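Side-chain contact in endo-b-1,4-glucanase (Nasutitermes takasagoensis, PDB 1KS8), which probably hydrolyses internal beta-1,4-glucosidic linkages in cellulose and related beta-glucans, as a calcium-binding family 9 glycosyl hydrolase: residues Q28-T31 with W32-D35. Numbering follows the deposited sequence.
Sequences QKVT and WRKD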
ATOM      1  N   GLN A  28       9.030  18.061  -7.550  1.00 13.74           N
ATOM      2  CA  GLN A  28       7.807  17.294  -7.777  1.00 12.29           C
ATOM      3  C   GLN A  28       7.628  17.133  -9.288  1.00 12.88           C
ATOM      4  O   GLN A  28       7.812  18.090 -10.040  1.00 14.59           O
ATOM      5  CB  GLN A  28       6.609  18.047  -7.184  1.00 11.43           C
ATOM      6  CG  GLN A  28       5.234  17.481  -7.543  1.00 10.48           C
ATOM      7  CD  GLN A  28       4.725  16.430  -6.570  1.00  9.80           C
ATOM      8  OE1 GLN A  28       3.628  15.892  -6.752  1.00 12.53           O
ATOM      9  NE2 GLN A  28       5.509  16.133  -5.535  1.00  7.71           N
ATOM     10  N   LYS A  29       7.275  15.928  -9.732  1.00 11.74           N
ATOM     11  CA  LYS A  29       7.079  15.665 -11.155  1.00 11.00           C
ATOM     12  C   LYS A  29       5.618  15.816 -11.567  1.00 11.88           C
ATOM     13  O   LYS A  29       5.323  16.243 -12.682  1.00 14.27           O
ATOM     14  CB  LYS A  29       7.607  14.270 -11.507  1.00 12.28           C
ATOM     15  CG  LYS A  29       9.128  14.186 -11.406  1.00 14.47           C
ATOM     16  CD  LYS A  29       9.669  12.782 -11.623  1.00 16.61           C
ATOM     17  CE  LYS A  29      11.182  12.773 -11.434  1.00 18.22           C
ATOM     18  NZ  LYS A  29      11.776  11.422 -11.604  1.00 20.27           N
ATOM     19  N   VAL A  30       4.703  15.461 -10.670  1.00 12.15           N
ATOM     20  CA  VAL A  30       3.278  15.614 -10.943  1.00 10.97           C
ATOM     21  C   VAL A  30       2.969  17.029 -10.453  1.00 10.79           C
ATOM     22  O   VAL A  30       2.515  17.244  -9.326  1.00 10.15           O
ATOM     23  CB  VAL A  30       2.448  14.565 -10.176  1.00  9.18           C
ATOM     24  CG1 VAL A  30       0.965  14.790 -10.422  1.00 10.63           C
ATOM     25  CG2 VAL A  30       2.851  13.170 -10.633  1.00 10.18           C
ATOM     26  N   THR A  31       3.237  17.990 -11.331  1.00 12.14           N
ATOM     27  CA  THR A  31       3.078  19.402 -11.023  1.00 13.52           C
ATOM     28  C   THR A  31       1.676  19.990 -10.984  1.00 12.29           C
ATOM     29  O   THR A  31       1.515  21.138 -10.575  1.00 12.10           O
ATOM     30  CB  THR A  31       3.944  20.253 -11.968  1.00 14.99           C
ATOM     31  OG1 THR A  31       3.586  19.978 -13.325  1.00 17.26           O
ATOM     32  CG2 THR A  31       5.417  19.926 -11.761  1.00 18.47           C
ATOM     33  N   TRP A  32       0.662  19.241 -11.413  1.00 10.43           N
ATOM     34  CA  TRP A  32      -0.689  19.784 -11.327  1.00 10.19           C
ATOM     35  C   TRP A  32      -1.174  19.685  -9.881  1.00 10.56           C
ATOM     36  O   TRP A  32      -2.172  20.302  -9.508  1.00 11.21           O
ATOM     37  CB  TRP A  32      -1.660  19.076 -12.285  1.00 11.15           C
ATOM     38  CG  TRP A  32      -1.632  17.580 -12.279  1.00 10.38           C
ATOM     39  CD1 TRP A  32      -0.929  16.769 -13.125  1.00 11.42           C
ATOM     40  CD2 TRP A  32      -2.381  16.712 -11.422  1.00  9.69           C
ATOM     41  NE1 TRP A  32      -1.198  15.451 -12.850  1.00 13.05           N
ATOM     42  CE2 TRP A  32      -2.085  15.386 -11.809  1.00  9.75           C
ATOM     43  CE3 TRP A  32      -3.274  16.925 -10.363  1.00 10.41           C
ATOM     44  CZ2 TRP A  32      -2.652  14.275 -11.176  1.00 10.51           C
ATOM     45  CZ3 TRP A  32      -3.837  15.821  -9.732  1.00  9.42           C
ATOM     46  CH2 TRP A  32      -3.523  14.512 -10.142  1.00 10.01           C
ATOM     47  N   ARG A  33      -0.460  18.904  -9.070  1.00  9.14           N
ATOM     48  CA  ARG A  33      -0.787  18.779  -7.651  1.00  9.22           C
ATOM     49  C   ARG A  33      -0.108  19.947  -6.935  1.00  9.79           C
ATOM     50  O   ARG A  33       1.020  20.320  -7.274  1.00 10.36           O
ATOM     51  CB  ARG A  33      -0.269  17.453  -7.078  1.00  8.56           C
ATOM     52  CG  ARG A  33      -1.173  16.243  -7.304  1.00  7.99           C
ATOM     53  CD  ARG A  33      -2.546  16.435  -6.666  1.00  8.17           C
ATOM     54  NE  ARG A  33      -2.451  17.172  -5.408  1.00  7.85           N
ATOM     55  CZ  ARG A  33      -1.918  16.698  -4.287  1.00  7.72           C
ATOM     56  NH1 ARG A  33      -1.435  15.462  -4.242  1.00  7.46           N
ATOM     57  NH2 ARG A  33      -1.827  17.482  -3.220  1.00  9.07           N
ATOM     58  N   LYS A  34      -0.792  20.517  -5.948  1.00 10.17           N
ATOM     59  CA  LYS A  34      -0.265  21.659  -5.205  1.00 10.15           C
ATOM     60  C   LYS A  34      -0.216  21.414  -3.701  1.00 10.16           C
ATOM     61  O   LYS A  34      -0.806  20.460  -3.197  1.00  9.77           O
ATOM     62  CB  LYS A  34      -1.137  22.889  -5.470  1.00 11.23           C
ATOM     63  CG  LYS A  34      -1.377  23.194  -6.940  1.00 12.75           C
ATOM     64  CD  LYS A  34      -0.083  23.509  -7.668  1.00 14.69           C
ATOM     65  CE  LYS A  34      -0.336  23.707  -9.154  1.00 16.58           C
ATOM     66  NZ  LYS A  34       0.914  23.975  -9.916  1.00 20.22           N
ATOM     67  N   ASP A  35       0.488  22.288  -2.989  1.00  9.52           N
ATOM     68  CA  ASP A  35       0.589  22.182  -1.539  1.00  9.56           C
ATOM     69  C   ASP A  35      -0.821  22.165  -0.951  1.00  7.96           C
ATOM     70  O   ASP A  35      -1.690  22.928  -1.377  1.00  9.41           O
ATOM     71  CB  ASP A  35       1.352  23.379  -0.959  1.00 10.37           C
ATOM     72  CG  ASP A  35       2.796  23.439  -1.415  1.00 12.71           C
ATOM     73  OD1 ASP A  35       3.296  22.455  -1.998  1.00 12.01           O
ATOM     74  OD2 ASP A  35       3.437  24.485  -1.173  1.00 15.29           O
TER
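V30 and W32 illustrate how a tight turn can bring side chains two residues apart into a CH-pi contact. The two side chains run alongside each other, and methyl CG1 of V30 lies over one face of the indole, 3.6 Å from the centroid of the five-membered ring and 26° off its normal. With CG1 anti to the backbone N (chi1 177°), this methyl rather than CG2 meets the ring, coming within 3.3 Å of W32 NE1. The methylene CG of R33 sits above the same face, toward its rim, and W32 also stacks on H385. Replacing W32 by an alanine is likely to strip V30 CG1 and the R33 methylene of their aromatic cover and H385 of its stacking partner.

The polar contacts fall on main-chain carbonyls. R33 N donates a weak hydrogen bond to V30 O at 3.4 Å, which closes the turn. K34, its chain bent at chi2, turns its ammonium back so that NZ reaches T31 O at 3.0 Å, nearly in line with the carbonyl (172°). The guanidinium of R33 turns out of the contact, and its NH1 hydrogen-bonds the carbonyls of A18 and R20.

V30 to R33 form a type I beta turn, overlapped at its start by an inverse gamma turn centred on V30, K29 to T31, in the loop following helix 5-18 of this (alpha/alpha)6 fold.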